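Local coordinates for pertussis toxin-like subunit ArtA (Escherichia coli, PDB 4Z9D), which probably transfers ADP-ribose from NAD to trimeric G proteins of the host, as the enzymatic A subunit of a pertussis-like AB5 toxin, at residues F28-Q33 against S48-T53; E59-A64 against V145-G150; Y89-S94 against D118-E123. The protein carries 2 engineered substitutions. All coordinates share one frame; numbering follows the deposited sequence.

Contact 1 (F28-Q33 against S48-T53); sequences FNRNLQ and SAFIAT. With NAD (nicotinamide-adenine-dinucleotide), chain F.
The backbone N of Ala-49 donates to Asn-29 O at 2.9 Å, the hydrogen bond across the two segments, joining the loop ahead of helix 32-37 to the residues just before strand 50-54. The N-H reaches the oxygen from above the carbonyl plane, 47° out of it. The pairing amounts to a single bridge, between Asn-29 and Ser-48. Each segment is turned by a side chain of its own: Asn-29 OD1 accepts from Asn-31 N in an Asx turn, while Ser-48 OG accepts from Phe-50 N, 3.0 Å away, in an ST turn. Ser-48 OG is also bonded to His-35, and Asn-29 ND2 to Gln-34, both on helix 32-37. Asn-31 stands at the N-cap of that helix, its OD1 taking the N-H of Gln-34.

Beside these polar atoms, the Phe-50 ring is sandwiched. Ala-49 CB lies over the centre of one face, and Leu-32 CD1 sits 4.1 Å above the opposite face, displaced toward the rim. Arg-30 crosses the ring at about a right angle and touches with its aliphatic root: CG packs 3.6 Å from Ala-49 CB and 3.9 Å from Phe-50 CZ. From CG the chain runs extended to NE, and NH2 bonds to Pro-169 O. Further along the strand, Ala-52 CB meets NAD C2N at 3.6 Å, on the nicotinamide ring. Turn-forming side chains and a ring packed on both faces thus shape the approach to a strand whose later residues, Ala-52 and Thr-53, line the NAD pocket.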
# COMPACT_ATOMS: atom_id res chain seq x y z
N PHE A 28 14.93 -3.12 -3.88
CA PHE A 28 14.64 -3.72 -5.19
C PHE A 28 14.33 -5.20 -5.10
O PHE A 28 14.32 -5.89 -6.11
CB PHE A 28 15.84 -3.49 -6.13
CG PHE A 28 16.14 -2.05 -6.38
CD1 PHE A 28 15.48 -1.35 -7.38
CD2 PHE A 28 17.06 -1.37 -5.58
CE1 PHE A 28 15.75 -0.00 -7.60
CE2 PHE A 28 17.33 -0.04 -5.79
CZ PHE A 28 16.68 0.66 -6.79
N ASN A 29 14.07 -5.69 -3.89
CA ASN A 29 13.75 -7.10 -3.64
C ASN A 29 12.35 -7.47 -4.10
O ASN A 29 11.36 -7.11 -3.44
CB ASN A 29 13.90 -7.41 -2.14
CG ASN A 29 13.53 -8.85 -1.77
OD1 ASN A 29 13.17 -9.66 -2.63
ND2 ASN A 29 13.61 -9.15 -0.48
N ARG A 30 12.25 -8.21 -5.20
CA ARG A 30 10.94 -8.59 -5.75
C ARG A 30 10.43 -9.97 -5.29
O ARG A 30 9.72 -10.65 -6.03
CB ARG A 30 10.96 -8.52 -7.28
CG ARG A 30 10.89 -7.09 -7.80
CD ARG A 30 10.96 -6.96 -9.32
NE ARG A 30 11.05 -5.56 -9.70
CZ ARG A 30 10.22 -4.94 -10.54
NH1 ARG A 30 10.40 -3.65 -10.79
NH2 ARG A 30 9.24 -5.60 -11.13
N ASN A 31 10.78 -10.38 -4.07
CA ASN A 31 10.17 -11.55 -3.46
C ASN A 31 8.82 -11.15 -2.91
O ASN A 31 8.75 -10.56 -1.82
CB ASN A 31 11.06 -12.14 -2.35
CG ASN A 31 10.51 -13.46 -1.79
OD1 ASN A 31 9.31 -13.62 -1.59
ND2 ASN A 31 11.41 -14.41 -1.56
N LEU A 32 7.75 -11.45 -3.65
CA LEU A 32 6.42 -10.98 -3.29
C LEU A 32 5.92 -11.58 -1.97
O LEU A 32 5.31 -10.89 -1.17
CB LEU A 32 5.41 -11.29 -4.42
CG LEU A 32 3.99 -10.73 -4.28
CD1 LEU A 32 3.98 -9.22 -4.25
CD2 LEU A 32 3.09 -11.23 -5.40
N GLN A 33 6.19 -12.87 -1.74
CA GLN A 33 5.72 -13.48 -0.50
C GLN A 33 6.35 -12.83 0.73
O GLN A 33 5.70 -12.64 1.75
CB GLN A 33 5.97 -14.98 -0.50
CG GLN A 33 5.13 -15.69 0.55
CD GLN A 33 4.89 -17.15 0.24
OE1 GLN A 33 4.37 -17.91 1.07
NE2 GLN A 33 5.29 -17.57 -0.95
N SER A 48 12.22 -4.22 0.36
CA SER A 48 11.11 -4.54 -0.54
C SER A 48 11.09 -3.67 -1.80
O SER A 48 11.33 -2.46 -1.74
CB SER A 48 9.77 -4.39 0.19
OG SER A 48 8.70 -4.64 -0.71
N ALA A 49 10.80 -4.29 -2.93
CA ALA A 49 10.67 -3.57 -4.19
C ALA A 49 9.33 -2.86 -4.28
O ALA A 49 9.12 -2.03 -5.16
CB ALA A 49 10.81 -4.51 -5.36
N PHE A 50 8.43 -3.21 -3.39
CA PHE A 50 7.04 -2.85 -3.55
C PHE A 50 6.56 -1.81 -2.53
O PHE A 50 7.05 -1.77 -1.40
CB PHE A 50 6.17 -4.11 -3.45
CG PHE A 50 6.62 -5.24 -4.34
CD1 PHE A 50 6.43 -5.18 -5.71
CD2 PHE A 50 7.23 -6.37 -3.80
CE1 PHE A 50 6.83 -6.22 -6.54
CE2 PHE A 50 7.63 -7.43 -4.62
CZ PHE A 50 7.44 -7.35 -6.00
N ILE A 51 5.58 -1.02 -2.94
CA ILE A 51 4.92 -0.06 -2.05
C ILE A 51 3.47 -0.51 -1.88
O ILE A 51 2.73 -0.58 -2.85
CB ILE A 51 4.95 1.37 -2.62
CG1 ILE A 51 6.40 1.80 -2.90
CG2 ILE A 51 4.25 2.35 -1.69
CD1 ILE A 51 6.52 2.97 -3.89
N ALA A 52 3.09 -0.86 -0.65
CA ALA A 52 1.79 -1.46 -0.40
C ALA A 52 0.66 -0.44 -0.45
O ALA A 52 0.79 0.67 0.08
CB ALA A 52 1.78 -2.15 0.95
N THR A 53 -0.45 -0.82 -1.07
CA THR A 53 -1.67 -0.00 -1.07
C THR A 53 -2.88 -0.93 -0.95
O THR A 53 -2.73 -2.15 -1.02
CB THR A 53 -1.83 0.84 -2.36
OG1 THR A 53 -2.15 -0.02 -3.47
CG2 THR A 53 -0.57 1.63 -2.69
PA NAD F . 6.44 0.12 4.93
O1A NAD F . 6.26 0.46 3.49
O2A NAD F . 7.76 -0.36 5.41
O5B NAD F . 5.98 1.43 5.78
C5B NAD F . 6.09 1.55 7.21
C4B NAD F . 6.76 2.90 7.52
O4B NAD F . 8.15 2.89 7.06
C3B NAD F . 6.13 3.98 6.69
O3B NAD F . 4.88 4.37 7.34
C2B NAD F . 7.18 5.05 6.83
O2B NAD F . 7.22 5.43 8.20
C1B NAD F . 8.44 4.22 6.55
N9A NAD F . 8.84 3.97 5.12
C8A NAD F . 8.34 3.20 4.16
N7A NAD F . 9.13 3.32 3.08
C5A NAD F . 10.13 4.15 3.39
C6A NAD F . 11.18 4.61 2.68
N6A NAD F . 11.29 4.17 1.42
N1A NAD F . 12.07 5.46 3.19
C2A NAD F . 11.91 5.88 4.51
N3A NAD F . 10.81 5.40 5.23
C4A NAD F . 9.95 4.54 4.65
O3 NAD F . 5.37 -0.96 5.35
PN NAD F . 3.80 -0.86 4.96
O1N NAD F . 3.63 -0.28 3.60
O2N NAD F . 3.05 -0.32 6.11
O5D NAD F . 3.51 -2.42 4.81
C5D NAD F . 3.78 -3.35 5.87
C4D NAD F . 2.84 -4.56 5.75
O4D NAD F . 1.49 -3.98 5.65
C3D NAD F . 3.09 -5.34 4.45
O3D NAD F . 2.70 -6.71 4.59
C2D NAD F . 2.10 -4.64 3.54
O2D NAD F . 1.79 -5.45 2.38
C1D NAD F . 0.88 -4.47 4.45
N1N NAD F . -0.06 -3.47 3.85
C2N NAD F . 0.10 -2.08 4.11
C3N NAD F . -0.73 -1.12 3.54
C7N NAD F . -0.57 0.25 3.83
O7N NAD F . -1.56 1.09 3.47
N7N NAD F . 0.53 0.65 4.48
C4N NAD F . -1.74 -1.54 2.68
C5N NAD F . -1.92 -2.89 2.41
C6N NAD F . -1.09 -3.86 2.97

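Contact 2 (E59-A64 against V145-G150); sequences ETYNIA and VSDGPG. With NAD (nicotinamide-adenine-dinucleotide), chain F.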
# COMPACT_ATOMS: atom_id res chain seq x y z
N GLU A 59 -10.36 -1.26 5.16
CA GLU A 59 -9.06 -1.84 5.51
C GLU A 59 -8.06 -0.82 6.04
O GLU A 59 -7.25 -1.15 6.90
CB GLU A 59 -8.44 -2.58 4.32
CG GLU A 59 -9.08 -3.95 4.05
CD GLU A 59 -8.37 -4.74 2.95
OE1 GLU A 59 -7.38 -4.22 2.39
OE2 GLU A 59 -8.80 -5.88 2.66
N THR A 60 -8.08 0.41 5.51
CA THR A 60 -7.11 1.41 5.98
C THR A 60 -7.24 1.72 7.48
O THR A 60 -6.23 1.91 8.16
CB THR A 60 -7.21 2.74 5.21
OG1 THR A 60 -8.47 3.37 5.47
CG2 THR A 60 -7.04 2.50 3.73
N TYR A 61 -8.47 1.82 7.97
CA TYR A 61 -8.66 2.06 9.41
C TYR A 61 -8.06 0.95 10.27
O TYR A 61 -7.52 1.20 11.36
CB TYR A 61 -10.14 2.22 9.74
CG TYR A 61 -10.72 3.50 9.20
CD1 TYR A 61 -10.42 4.72 9.78
CD2 TYR A 61 -11.55 3.49 8.08
CE1 TYR A 61 -10.95 5.90 9.29
CE2 TYR A 61 -12.09 4.66 7.58
CZ TYR A 61 -11.78 5.87 8.19
OH TYR A 61 -12.30 7.03 7.69
N ASN A 62 -8.19 -0.28 9.79
CA ASN A 62 -7.68 -1.44 10.53
C ASN A 62 -6.17 -1.52 10.50
O ASN A 62 -5.54 -1.88 11.49
CB ASN A 62 -8.28 -2.72 9.97
CG ASN A 62 -9.77 -2.84 10.27
OD1 ASN A 62 -10.28 -2.25 11.23
ND2 ASN A 62 -10.47 -3.62 9.45
N ILE A 63 -5.58 -1.21 9.35
CA ILE A 63 -4.13 -1.09 9.24
C ILE A 63 -3.60 -0.00 10.19
O ILE A 63 -2.61 -0.20 10.90
CB ILE A 63 -3.71 -0.78 7.78
CG1 ILE A 63 -3.99 -1.99 6.89
CG2 ILE A 63 -2.24 -0.39 7.70
CD1 ILE A 63 -3.91 -1.67 5.39
N ALA A 64 -4.26 1.15 10.20
CA ALA A 64 -3.85 2.24 11.08
C ALA A 64 -3.96 1.82 12.56
O ALA A 64 -3.09 2.16 13.36
CB ALA A 64 -4.69 3.46 10.82
N VAL A 145 -10.40 4.78 15.49
CA VAL A 145 -9.65 5.55 14.50
C VAL A 145 -10.63 6.38 13.68
O VAL A 145 -11.59 5.85 13.13
CB VAL A 145 -8.84 4.64 13.55
CG1 VAL A 145 -7.98 5.48 12.61
CG2 VAL A 145 -7.96 3.67 14.35
N SER A 146 -10.40 7.69 13.61
CA SER A 146 -11.25 8.58 12.81
C SER A 146 -10.44 9.49 11.89
O SER A 146 -9.22 9.54 11.99
CB SER A 146 -12.12 9.45 13.72
OG SER A 146 -13.08 8.68 14.43
N ASP A 147 -11.13 10.20 11.01
CA ASP A 147 -10.50 11.17 10.11
C ASP A 147 -10.29 12.51 10.79
O ASP A 147 -11.24 13.09 11.32
CB ASP A 147 -11.34 11.38 8.85
CG ASP A 147 -11.34 10.18 7.93
OD1 ASP A 147 -11.81 10.33 6.78
OD2 ASP A 147 -10.87 9.09 8.34
N GLY A 148 -9.04 12.99 10.78
CA GLY A 148 -8.73 14.35 11.19
C GLY A 148 -8.72 15.26 9.98
O GLY A 148 -9.43 15.02 9.01
N PRO A 149 -7.91 16.33 10.03
CA PRO A 149 -7.86 17.32 8.95
C PRO A 149 -7.43 16.71 7.62
O PRO A 149 -6.51 15.88 7.59
CB PRO A 149 -6.81 18.32 9.43
CG PRO A 149 -6.69 18.10 10.90
CD PRO A 149 -6.97 16.64 11.11
N GLY A 150 -8.06 17.13 6.54
CA GLY A 150 -7.69 16.65 5.23
C GLY A 150 -6.89 17.71 4.51
O GLY A 150 -7.03 18.91 4.80
PA NAD F . 6.44 0.12 4.93
O1A NAD F . 6.26 0.46 3.49
O2A NAD F . 7.76 -0.36 5.41
O5B NAD F . 5.98 1.43 5.78
C5B NAD F . 6.09 1.55 7.21
C4B NAD F . 6.76 2.90 7.52
O4B NAD F . 8.15 2.89 7.06
C3B NAD F . 6.13 3.98 6.69
O3B NAD F . 4.88 4.37 7.34
C2B NAD F . 7.18 5.05 6.83
O2B NAD F . 7.22 5.43 8.20
C1B NAD F . 8.44 4.22 6.55
N9A NAD F . 8.84 3.97 5.12
C8A NAD F . 8.34 3.20 4.16
N7A NAD F . 9.13 3.32 3.08
C5A NAD F . 10.13 4.15 3.39
C6A NAD F . 11.18 4.61 2.68
N6A NAD F . 11.29 4.17 1.42
N1A NAD F . 12.07 5.46 3.19
C2A NAD F . 11.91 5.88 4.51
N3A NAD F . 10.81 5.40 5.23
C4A NAD F . 9.95 4.54 4.65
O3 NAD F . 5.37 -0.96 5.35
PN NAD F . 3.80 -0.86 4.96
O1N NAD F . 3.63 -0.28 3.60
O2N NAD F . 3.05 -0.32 6.11
O5D NAD F . 3.51 -2.42 4.81
C5D NAD F . 3.78 -3.35 5.87
C4D NAD F . 2.84 -4.56 5.75
O4D NAD F . 1.49 -3.98 5.65
C3D NAD F . 3.09 -5.34 4.45
O3D NAD F . 2.70 -6.71 4.59
C2D NAD F . 2.10 -4.64 3.54
O2D NAD F . 1.79 -5.45 2.38
C1D NAD F . 0.88 -4.47 4.45
N1N NAD F . -0.06 -3.47 3.85
C2N NAD F . 0.10 -2.08 4.11
C3N NAD F . -0.73 -1.12 3.54
C7N NAD F . -0.57 0.25 3.83
O7N NAD F . -1.56 1.09 3.47
N7N NAD F . 0.53 0.65 4.48
C4N NAD F . -1.74 -1.54 2.68
C5N NAD F . -1.92 -2.89 2.41
C6N NAD F . -1.09 -3.86 2.97
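Tyr-61 reaches from helix 57-68 to strand 144-152 and donates a hydrogen bond from its hydroxyl to Asp-147, with OH and OD2 2.6 Å apart. The ring and carboxylate planes are only 19° apart, yet the hydroxyl meets OD2 from above the carboxylate plane, 39° out of it. OD2 also lies 3.3 Å from Tyr-61 CE1, near the plane of the ring and at its edge. Nearer the root of the same ring, Val-145 CG1 packs in plane against the edge, 3.8 Å from CD1. Val-145 holds CG1 anti to its backbone N, and this methyl also meets Ala-64 CB at 4.3 Å, one helical turn on from Tyr-61. The other methyl, CG2, lies 3.9 Å from Tyr-61 O.

Val-145 and Asp-147 belong to an outermost strand of the four-stranded antiparallel sheet 6-11, 77-83, 130-139 and 144-152, part of the ADP-ribosyltransferase fold of the pertussis toxin S1 family. The helix packs across this strand, with the short axes 8.9 Å apart and their directions 107° from each other.

Behind the first shell, Arg-79 of strand 77-83 forms a salt bridge with Asp-147 OD1, the oxygen that the tyrosine hydroxyl does not bond; its positive charge probably favours the ionised acid. Arg-79 also touches Tyr-61, while Leu-136 of strand 130-139 packs on both Ala-64 and Asp-147. On the same helix, Ile-63 CD1 lies 3.5 Å from NAD C4N, in contact with the nicotinamide ring.

Contact 3 (Y89-S94 against D118-E123); sequences YPIQPS and DIVAVE. Engineered in segment 118-123: Asp-118 (natural residue Glu).
Tyr-89 and Val-120 form an antiparallel hydrogen-bonded pair, with Tyr-89 N to Val-120 O at 2.8 Å and Val-120 N to Tyr-89 O at 2.9 Å. Next to it, Pro-90 and Ile-119 are a non-hydrogen-bonded pair, and the proline has no N-H to offer. Ile-119 CA adds a CA-H...O contact to Tyr-89 O at 3.3 Å. The strand pairing ends in a weak bond of 3.4 Å from Ile-91 N to Asp-118 O, where the chain turns toward helix 92-100.

Tyr-89 and Val-120 share one face of the sheet. The tyrosine ring crosses Val-122 obliquely, its CE1 4.1 Å from Val-122 CG1. On the other face, Ile-119 CG1 rests 3.9 Å from Pro-90 CA. Ile-91 carries CG1 between its backbone N and carbonyl carbon (chi1 62°), and chi2, near 180°, extends CD1 from it to within 3.6 Å of Asp-118 CB, while CG2 meets Val-120 CG1. Leu-36 of helix 32-37 packs on Ile-91 as well.

Asp-118, an engineered replacement of the natural Glu, lies in the NAD pocket, with its side chain about 4 Å from the ligand at nearest atoms. Within this contact Asp-118 is met mainly by hydrocarbon at CB, with Ile-91 CD1 also near OD2; its backbone O takes the weak bond, and no polar group of segment 89-94 bonds the carboxylate.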
# COMPACT_ATOMS: atom_id res chain seq x y z
N TYR A 89 0.02 -3.09 -9.46
CA TYR A 89 -0.40 -4.46 -9.80
C TYR A 89 -1.27 -5.04 -8.70
O TYR A 89 -0.87 -5.03 -7.54
CB TYR A 89 0.81 -5.38 -9.97
CG TYR A 89 1.73 -5.07 -11.13
CD1 TYR A 89 2.67 -4.04 -11.05
CD2 TYR A 89 1.69 -5.84 -12.29
CE1 TYR A 89 3.52 -3.77 -12.12
CE2 TYR A 89 2.54 -5.57 -13.36
CZ TYR A 89 3.44 -4.55 -13.26
OH TYR A 89 4.28 -4.30 -14.32
N PRO A 90 -2.46 -5.53 -9.04
CA PRO A 90 -3.18 -6.38 -8.08
C PRO A 90 -2.35 -7.64 -7.84
O PRO A 90 -1.70 -8.12 -8.78
CB PRO A 90 -4.50 -6.71 -8.79
CG PRO A 90 -4.60 -5.71 -9.91
CD PRO A 90 -3.18 -5.41 -10.31
N ILE A 91 -2.36 -8.20 -6.63
CA ILE A 91 -1.41 -9.28 -6.36
C ILE A 91 -1.83 -10.65 -6.89
O ILE A 91 -1.00 -11.52 -7.09
CB ILE A 91 -1.13 -9.41 -4.84
CG1 ILE A 91 -2.39 -9.76 -4.06
CG2 ILE A 91 -0.49 -8.14 -4.29
CD1 ILE A 91 -2.12 -9.99 -2.59
N GLN A 92 -3.12 -10.83 -7.17
CA GLN A 92 -3.63 -12.16 -7.48
C GLN A 92 -2.99 -12.87 -8.70
O GLN A 92 -2.67 -14.05 -8.62
CB GLN A 92 -5.15 -12.09 -7.66
CG GLN A 92 -5.84 -13.41 -7.87
CD GLN A 92 -7.35 -13.25 -7.95
OE1 GLN A 92 -8.04 -13.25 -6.93
NE2 GLN A 92 -7.88 -13.12 -9.17
N PRO A 93 -2.81 -12.16 -9.84
CA PRO A 93 -2.17 -12.85 -10.97
C PRO A 93 -0.76 -13.32 -10.64
O PRO A 93 -0.30 -14.36 -11.15
CB PRO A 93 -2.14 -11.77 -12.07
CG PRO A 93 -3.29 -10.88 -11.72
CD PRO A 93 -3.28 -10.82 -10.23
N SER A 94 -0.07 -12.56 -9.81
CA SER A 94 1.29 -12.94 -9.44
C SER A 94 1.27 -14.10 -8.46
O SER A 94 2.10 -15.01 -8.55
CB SER A 94 2.05 -11.75 -8.85
OG SER A 94 2.30 -10.78 -9.86
N ASP A 118 -5.53 -6.07 -2.06
CA ASP A 118 -4.13 -5.68 -2.09
C ASP A 118 -3.64 -5.34 -3.49
O ASP A 118 -3.87 -6.09 -4.44
CB ASP A 118 -3.24 -6.77 -1.51
CG ASP A 118 -3.49 -7.01 -0.04
OD1 ASP A 118 -3.01 -6.17 0.77
OD2 ASP A 118 -4.15 -8.01 0.32
N ILE A 119 -2.95 -4.21 -3.58
CA ILE A 119 -2.33 -3.76 -4.82
C ILE A 119 -0.95 -3.24 -4.46
O ILE A 119 -0.79 -2.51 -3.48
CB ILE A 119 -3.17 -2.68 -5.52
CG1 ILE A 119 -4.45 -3.30 -6.10
CG2 ILE A 119 -2.38 -2.02 -6.63
CD1 ILE A 119 -5.36 -2.32 -6.74
N VAL A 120 0.08 -3.63 -5.21
CA VAL A 120 1.40 -3.09 -4.94
C VAL A 120 1.86 -2.21 -6.09
O VAL A 120 1.57 -2.50 -7.24
CB VAL A 120 2.46 -4.19 -4.71
CG1 VAL A 120 2.11 -5.01 -3.46
CG2 VAL A 120 2.57 -5.10 -5.91
N ALA A 121 2.58 -1.14 -5.76
CA ALA A 121 3.24 -0.32 -6.78
C ALA A 121 4.69 -0.71 -6.78
O ALA A 121 5.28 -0.98 -5.73
CB ALA A 121 3.08 1.15 -6.49
N VAL A 122 5.29 -0.71 -7.95
CA VAL A 122 6.70 -1.07 -8.02
C VAL A 122 7.59 0.18 -8.02
O VAL A 122 7.41 1.10 -8.82
CB VAL A 122 6.99 -1.97 -9.25
CG1 VAL A 122 6.26 -3.30 -9.11
CG2 VAL A 122 6.61 -1.27 -10.56
N GLU A 123 8.57 0.18 -7.11
CA GLU A 123 9.63 1.19 -7.00
C GLU A 123 9.18 2.59 -6.53
O GLU A 123 9.71 3.10 -5.54
CB GLU A 123 10.39 1.35 -8.33
CG GLU A 123 11.74 2.07 -8.13
CD GLU A 123 12.45 2.50 -9.42
OE1 GLU A 123 12.41 1.76 -10.43
OE2 GLU A 123 13.03 3.60 -9.42

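Contacts 1 and 3 are neighbours, their centres 9 Å apart, and they join in one three-stranded sheet in which strand 118-122 lies between 50-54 and 88-90. Ile-51 N to Ala-121 O and Thr-53 OG1 to Ile-119 O, each 2.8 Å, are probable hydrogen bonds between them, and Leu-32 CD2 packs on Ser-94 CB at 3.6 Å. Contact 2 lies on the opposite side of the chain's centre, 23 Å from contact 1 and 22 Å from contact 3 between centres, touching neither. NAD is common ground: Ala-52 and Thr-53, Ile-63, and the engineered Asp-118 bring the three contacts to its pocket. Helix 57-68 follows strand 50-54 in the chain, though the nearest atoms of contacts 1 and 2 stay about 6 Å apart.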